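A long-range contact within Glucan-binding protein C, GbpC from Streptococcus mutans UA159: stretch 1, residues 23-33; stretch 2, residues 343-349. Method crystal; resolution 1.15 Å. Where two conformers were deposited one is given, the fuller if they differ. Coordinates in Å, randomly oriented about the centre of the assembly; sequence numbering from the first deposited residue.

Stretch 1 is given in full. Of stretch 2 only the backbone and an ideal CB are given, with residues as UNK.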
ATOM      1  N   LYS A  23      26.004  18.707   7.077  1.00 20.02           N
ATOM      2  CA  LYS A  23      25.003  17.649   6.957  1.00 20.25           C
ATOM      3  C   LYS A  23      23.659  18.103   7.516  1.00 19.55           C
ATOM      4  O   LYS A  23      22.602  17.867   6.904  1.00 20.22           O
ATOM      5  CB  LYS A  23      25.512  16.402   7.686  1.00 23.09           C
ATOM      6  CG  LYS A  23      24.622  15.178   7.534  1.00 25.33           C
ATOM      7  CD  LYS A  23      25.306  13.947   8.137  1.00 31.60           C
ATOM      8  CE  LYS A  23      24.308  12.876   8.538  1.00 36.36           C
ATOM      9  NZ  LYS A  23      25.006  11.650   9.019  1.00 38.56           N
ATOM     10  N   ASP A  24      23.674  18.747   8.687  1.00 18.52           N
ATOM     11  CA  ASP A  24      22.435  19.206   9.297  1.00 21.18           C
ATOM     12  C   ASP A  24      21.773  20.292   8.477  1.00 20.09           C
ATOM     13  O   ASP A  24      20.539  20.359   8.421  1.00 20.09           O
ATOM     14  CB  ASP A  24      22.686  19.735  10.706  1.00 23.84           C
ATOM     15  CG  ASP A  24      23.096  18.656  11.665  1.00 28.71           C
ATOM     16  OD1 ASP A  24      22.998  17.463  11.311  1.00 33.08           O
ATOM     17  OD2 ASP A  24      23.555  19.019  12.773  1.00 31.21           O
ATOM     18  N   PHE A  25      22.564  21.128   7.806  1.00 18.20           N
ATOM     19  CA  PHE A  25      21.981  22.192   7.000  1.00 19.45           C
ATOM     20  C   PHE A  25      21.348  21.632   5.729  1.00 18.22           C
ATOM     21  O   PHE A  25      20.250  22.053   5.329  1.00 18.74           O
ATOM     22  CB  PHE A  25      23.032  23.254   6.672  1.00 20.64           C
ATOM     23  CG  PHE A  25      22.459  24.397   5.920  1.00 23.13           C
ATOM     24  CD1 PHE A  25      21.700  25.353   6.580  1.00 25.97           C
ATOM     25  CD2 PHE A  25      22.628  24.499   4.545  1.00 26.30           C
ATOM     26  CE1 PHE A  25      21.136  26.411   5.884  1.00 27.91           C
ATOM     27  CE2 PHE A  25      22.070  25.550   3.837  1.00 28.27           C
ATOM     28  CZ  PHE A  25      21.320  26.512   4.508  1.00 29.71           C
ATOM     29  N   GLU A  26      22.034  20.698   5.074  0.54 18.46           N
ATOM     30  CA  GLU A  26      21.440  20.010   3.931  0.54 17.94           C
ATOM     31  C   GLU A  26      20.142  19.312   4.325  0.54 17.47           C
ATOM     32  O   GLU A  26      19.154  19.331   3.568  0.54 19.62           O
ATOM     33  CB  GLU A  26      22.459  19.018   3.372  0.54 18.79           C
ATOM     34  CG  GLU A  26      23.740  19.690   2.913  0.54 20.64           C
ATOM     35  CD  GLU A  26      24.891  18.717   2.711  0.54 23.69           C
ATOM     36  OE1 GLU A  26      25.004  17.715   3.434  0.54 23.67           O
ATOM     37  OE2 GLU A  26      25.669  18.955   1.780  0.54 24.91           O
ATOM     38  N   LYS A  27      20.119  18.699   5.515  1.00 19.62           N
ATOM     39  CA  LYS A  27      18.916  18.016   5.982  1.00 21.43           C
ATOM     40  C   LYS A  27      17.806  19.025   6.231  1.00 18.46           C
ATOM     41  O   LYS A  27      16.644  18.782   5.887  1.00 17.92           O
ATOM     42  CB  LYS A  27      19.235  17.232   7.259  1.00 21.65           C
ATOM     43  CG  LYS A  27      18.020  16.555   7.901  1.00 25.94           C
ATOM     44  CD  LYS A  27      17.407  15.533   6.955  1.00 33.64           C
ATOM     45  CE  LYS A  27      16.350  14.691   7.684  1.00 39.84           C
ATOM     46  NZ  LYS A  27      15.607  13.811   6.752  1.00 45.40           N
ATOM     47  N   TYR A  28      18.162  20.183   6.786  1.00 18.40           N
ATOM     48  CA  TYR A  28      17.187  21.247   6.986  1.00 19.15           C
ATOM     49  C   TYR A  28      16.586  21.709   5.656  1.00 18.59           C
ATOM     50  O   TYR A  28      15.359  21.823   5.533  1.00 19.57           O
ATOM     51  CB  TYR A  28      17.849  22.404   7.740  1.00 20.18           C
ATOM     52  CG  TYR A  28      17.135  23.710   7.607  1.00 21.39           C
ATOM     53  CD1 TYR A  28      15.952  23.926   8.317  1.00 23.05           C
ATOM     54  CD2 TYR A  28      17.591  24.716   6.762  1.00 22.64           C
ATOM     55  CE1 TYR A  28      15.253  25.105   8.205  1.00 23.99           C
ATOM     56  CE2 TYR A  28      16.887  25.908   6.643  1.00 27.11           C
ATOM     57  CZ  TYR A  28      15.716  26.090   7.370  1.00 28.64           C
ATOM     58  OH  TYR A  28      15.001  27.254   7.277  1.00 32.28           O
ATOM     59  N   GLN A  29      17.421  21.936   4.634  1.00 19.59           N
ATOM     60  CA  GLN A  29      16.877  22.351   3.341  1.00 18.61           C
ATOM     61  C   GLN A  29      15.903  21.311   2.801  1.00 18.45           C
ATOM     62  O   GLN A  29      14.843  21.657   2.259  1.00 21.48           O
ATOM     63  CB  GLN A  29      18.003  22.559   2.345  1.00 23.13           C
ATOM     64  CG  GLN A  29      18.886  23.758   2.704  1.00 26.44           C
ATOM     65  CD  GLN A  29      19.987  23.932   1.720  1.00 32.80           C
ATOM     66  OE1 GLN A  29      20.779  23.010   1.477  1.00 35.45           O
ATOM     67  NE2 GLN A  29      20.046  25.106   1.121  1.00 34.90           N
ATOM     68  N   SER A  30      16.258  20.032   2.914  1.00 16.99           N
ATOM     69  CA  SER A  30      15.373  18.958   2.459  1.00 18.23           C
ATOM     70  C   SER A  30      14.091  18.938   3.281  1.00 17.02           C
ATOM     71  O   SER A  30      12.979  18.768   2.738  1.00 17.36           O
ATOM     72  CB  SER A  30      16.118  17.622   2.597  1.00 19.01           C
ATOM     73  OG  SER A  30      15.248  16.526   2.316  1.00 22.03           O
ATOM     74  N   ASP A  31      14.231  19.052   4.606  1.00 17.24           N
ATOM     75  CA  ASP A  31      13.068  19.035   5.488  1.00 17.61           C
ATOM     76  C   ASP A  31      12.121  20.202   5.217  1.00 16.97           C
ATOM     77  O   ASP A  31      10.900  20.044   5.337  1.00 18.72           O
ATOM     78  CB  ASP A  31      13.503  19.103   6.949  1.00 19.17           C
ATOM     79  CG  ASP A  31      14.135  17.812   7.458  1.00 23.67           C
ATOM     80  OD1 ASP A  31      14.042  16.776   6.771  1.00 23.47           O
ATOM     81  OD2 ASP A  31      14.726  17.827   8.568  1.00 27.90           O
ATOM     82  N   VAL A  32      12.646  21.387   4.895  1.00 17.67           N
ATOM     83  CA  VAL A  32      11.778  22.528   4.615  1.00 19.43           C
ATOM     84  C   VAL A  32      10.920  22.233   3.401  1.00 16.96           C
ATOM     85  O   VAL A  32       9.728  22.543   3.386  1.00 17.92           O
ATOM     86  CB  VAL A  32      12.581  23.826   4.429  1.00 22.98           C
ATOM     87  CG1 VAL A  32      11.717  24.935   3.789  1.00 25.19           C
ATOM     88  CG2 VAL A  32      13.154  24.296   5.738  1.00 26.21           C
ATOM     89  N   LYS A  33      11.503  21.624   2.368  1.00 17.59           N
ATOM     90  CA  LYS A  33      10.704  21.323   1.191  1.00 17.28           C
ATOM     91  C   LYS A  33       9.622  20.308   1.510  1.00 15.89           C
ATOM     92  O   LYS A  33       8.479  20.424   1.029  1.00 15.94           O
ATOM     93  CB  LYS A  33      11.626  20.814   0.081  1.00 19.56           C
ATOM     94  CG  LYS A  33      12.426  21.946  -0.540  1.00 21.45           C
ATOM     95  CD  LYS A  33      13.327  21.466  -1.590  1.00 30.05           C
ATOM     96  CE  LYS A  33      14.298  20.560  -0.972  1.00 37.91           C
ATOM     97  NZ  LYS A  33      14.568  19.374  -1.827  1.00 44.19           N
ATOM     98  N   UNK A 343       5.397  22.135  13.440  1.00 24.74           N
ATOM     99  CA  UNK A 343       6.100  23.404  13.263  1.00 25.19           C
ATOM    100  C   UNK A 343       7.115  23.302  12.137  1.00 24.35           C
ATOM    101  O   UNK A 343       7.704  22.246  11.903  1.00 25.92           O
ATOM    102  CB  UNK A 343       6.793  23.823  14.561  1.00 25.19           C
ATOM    103  N   UNK A 344       7.303  24.416  11.430  1.00 23.02           N
ATOM    104  CA  UNK A 344       8.291  24.452  10.367  1.00 22.85           C
ATOM    105  C   UNK A 344       9.685  24.132  10.905  1.00 23.27           C
ATOM    106  O   UNK A 344      10.051  24.564  12.002  1.00 26.58           O
ATOM    107  CB  UNK A 344       8.285  25.821   9.684  1.00 22.85           C
ATOM    108  N   UNK A 345      10.469  23.350  10.185  1.00 23.32           N
ATOM    109  CA  UNK A 345      11.857  23.109  10.587  1.00 24.41           C
ATOM    110  C   UNK A 345      12.620  24.410  10.777  1.00 26.18           C
ATOM    111  O   UNK A 345      12.367  25.416  10.105  1.00 29.36           O
ATOM    112  CB  UNK A 345      12.568  22.239   9.548  1.00 24.41           C
ATOM    113  N   UNK A 346      13.547  24.376  11.707  1.00 27.98           N
ATOM    114  CA  UNK A 346      14.419  25.514  11.991  1.00 28.44           C
ATOM    115  C   UNK A 346      15.856  25.167  11.613  1.00 30.04           C
ATOM    116  O   UNK A 346      16.274  24.011  11.771  1.00 29.11           O
ATOM    117  CB  UNK A 346      14.332  25.913  13.466  1.00 28.44           C
ATOM    118  N   UNK A 347      16.622  26.137  11.098  1.00 30.45           N
ATOM    119  CA  UNK A 347      17.959  25.821  10.621  1.00 29.42           C
ATOM    120  C   UNK A 347      18.885  25.534  11.786  1.00 26.51           C
ATOM    121  O   UNK A 347      18.676  26.044  12.900  1.00 29.26           O
ATOM    122  CB  UNK A 347      18.514  26.965   9.771  1.00 29.42           C
ATOM    123  N   UNK A 348      19.889  24.684  11.593  1.00 26.73           N
ATOM    124  CA  UNK A 348      20.853  24.443  12.669  1.00 25.43           C
ATOM    125  C   UNK A 348      21.685  25.677  12.964  1.00 26.92           C
ATOM    126  O   UNK A 348      21.925  26.519  12.100  1.00 27.31           O
ATOM    127  CB  UNK A 348      21.772  23.275  12.308  1.00 25.43           C
ATOM    128  N   UNK A 349      22.070  25.793  14.226  1.00 28.97           N
ATOM    129  CA  UNK A 349      22.975  26.854  14.642  0.53 27.76           C
ATOM    130  C   UNK A 349      24.367  26.593  14.081  1.00 27.52           C
ATOM    131  O   UNK A 349      24.880  25.477  14.163  1.00 28.06           O
ATOM    132  CB  UNK A 349      23.020  26.964  16.167  0.53 27.76           C
TER

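Stretch 1 is helical throughout, and its backbone amides from 27 to 32 are paired within the helix, and that of Lys33 weakly; it offers stretch 2 few free donors and a surface made of Asp24, Phe25, Tyr28, Asp31 and Val32. Stretch 2 passes this surface as an extended segment without regular secondary structure.

At position 343 the ideal CB has nothing of stretch 1 within 5.5 Å, so almost any residue would suit. It is Ala343, which makes no contact.

Position 344 also has an ideal CB with no neighbour within 5.5 Å, and its CA-to-CB bond points sideways. A short side chain would stay clear of the helix, whereas a long flexible one could reach it. Lys344 does the latter: its CE comes to 4.4 Å from Val32 CG1.

Position 345 points toward the helix. Its ideal CB lies 4.0 Å from Tyr28 CD1, 4.2 Å from Asp31 CB and 4.4 Å from Val32 CG2, a site lined by carbon atoms. Phi of -54° admits proline; alanine, valine or another compact apolar residue would also be reasonable. The deposited Pro345 places CB 4.0 Å from Tyr28 CD1 and CG 3.9 Å from Asp31 CB. Its carbonyl O lies at the edge of the Tyr28 ring, 3.5 Å from CE1, and accepts a hydrogen bond from a water (2.6 Å to the water O) that also bonds Tyr28 OH (2.7 Å to the same O), so the polar contact between these residues is indirect.

At 346 CA-to-CB points away, the ideal CB is 5.4 Å from Tyr28 CE1, and phi of -113° is unfavourable for proline. Polar or beta-branched residues fit this open side; Thr346 occupies it with chi1 in p.

At 347 the bond runs sideways, yet the ideal CB is 3.7 Å from Tyr28 CE2 and 4.7 Å from Phe25 CE1. An aliphatic group would suit the aromatic surface, and phi of -72° permits proline. Pro347 lays CB 3.8 Å from the centroid of the Tyr28 ring, 13° off the normal, a CH-pi contact over the face.

Position 348 points toward the helix, its ideal CB 4.0 Å from Asp24 CB and 5.1 Å from Phe25 N. Phi of -67° again allows proline, though alanine or a modest aliphatic chain would serve. Pro348 brings CG to 3.8 Å from Phe25 N and CD to 3.9 Å from Tyr28 CB, packing against helix backbone and side chains alike.

Position 349 is out of reach and suits many residues; Glu349 makes no contact.

Stretch 2 (343-349) AKPTPPE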
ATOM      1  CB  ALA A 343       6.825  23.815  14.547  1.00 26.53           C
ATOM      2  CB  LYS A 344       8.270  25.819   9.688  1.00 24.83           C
ATOM      3  CG  LYS A 344       9.168  25.946   8.494  1.00 27.04           C
ATOM      4  CD  LYS A 344       9.424  27.386   8.156  1.00 31.97           C
ATOM      5  CE  LYS A 344       9.693  27.563   6.677  1.00 35.40           C
ATOM      6  NZ  LYS A 344      10.640  28.676   6.422  1.00 39.43           N
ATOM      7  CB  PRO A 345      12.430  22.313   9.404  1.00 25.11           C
ATOM      8  CG  PRO A 345      11.265  21.668   8.752  1.00 24.80           C
ATOM      9  CD  PRO A 345      10.117  22.645   8.943  1.00 24.25           C
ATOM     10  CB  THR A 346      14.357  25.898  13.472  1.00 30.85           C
ATOM     11  OG1 THR A 346      14.633  24.740  14.271  1.00 36.61           O
ATOM     12  CG2 THR A 346      12.967  26.437  13.826  1.00 31.68           C
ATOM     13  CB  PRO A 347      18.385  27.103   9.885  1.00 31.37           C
ATOM     14  CG  PRO A 347      17.566  28.163  10.468  1.00 31.63           C
ATOM     15  CD  PRO A 347      16.245  27.529  10.797  1.00 31.43           C
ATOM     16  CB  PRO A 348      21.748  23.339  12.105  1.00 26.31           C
ATOM     17  CG  PRO A 348      21.669  23.526  10.603  1.00 25.34           C
ATOM     18  CD  PRO A 348      20.219  23.912  10.377  1.00 24.87           C
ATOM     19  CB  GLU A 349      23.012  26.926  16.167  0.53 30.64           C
ATOM     20  CG  GLU A 349      21.684  27.374  16.769  0.53 31.33           C
ATOM     21  CD  GLU A 349      21.733  27.544  18.277  0.53 36.10           C
ATOM     22  OE1 GLU A 349      22.796  27.295  18.878  0.53 38.72           O
ATOM     23  OE2 GLU A 349      20.694  27.918  18.866  0.53 38.23           O
TER
HETATM   24  O   HOH W   1      12.780  27.643   8.804  1.00 44.59           O
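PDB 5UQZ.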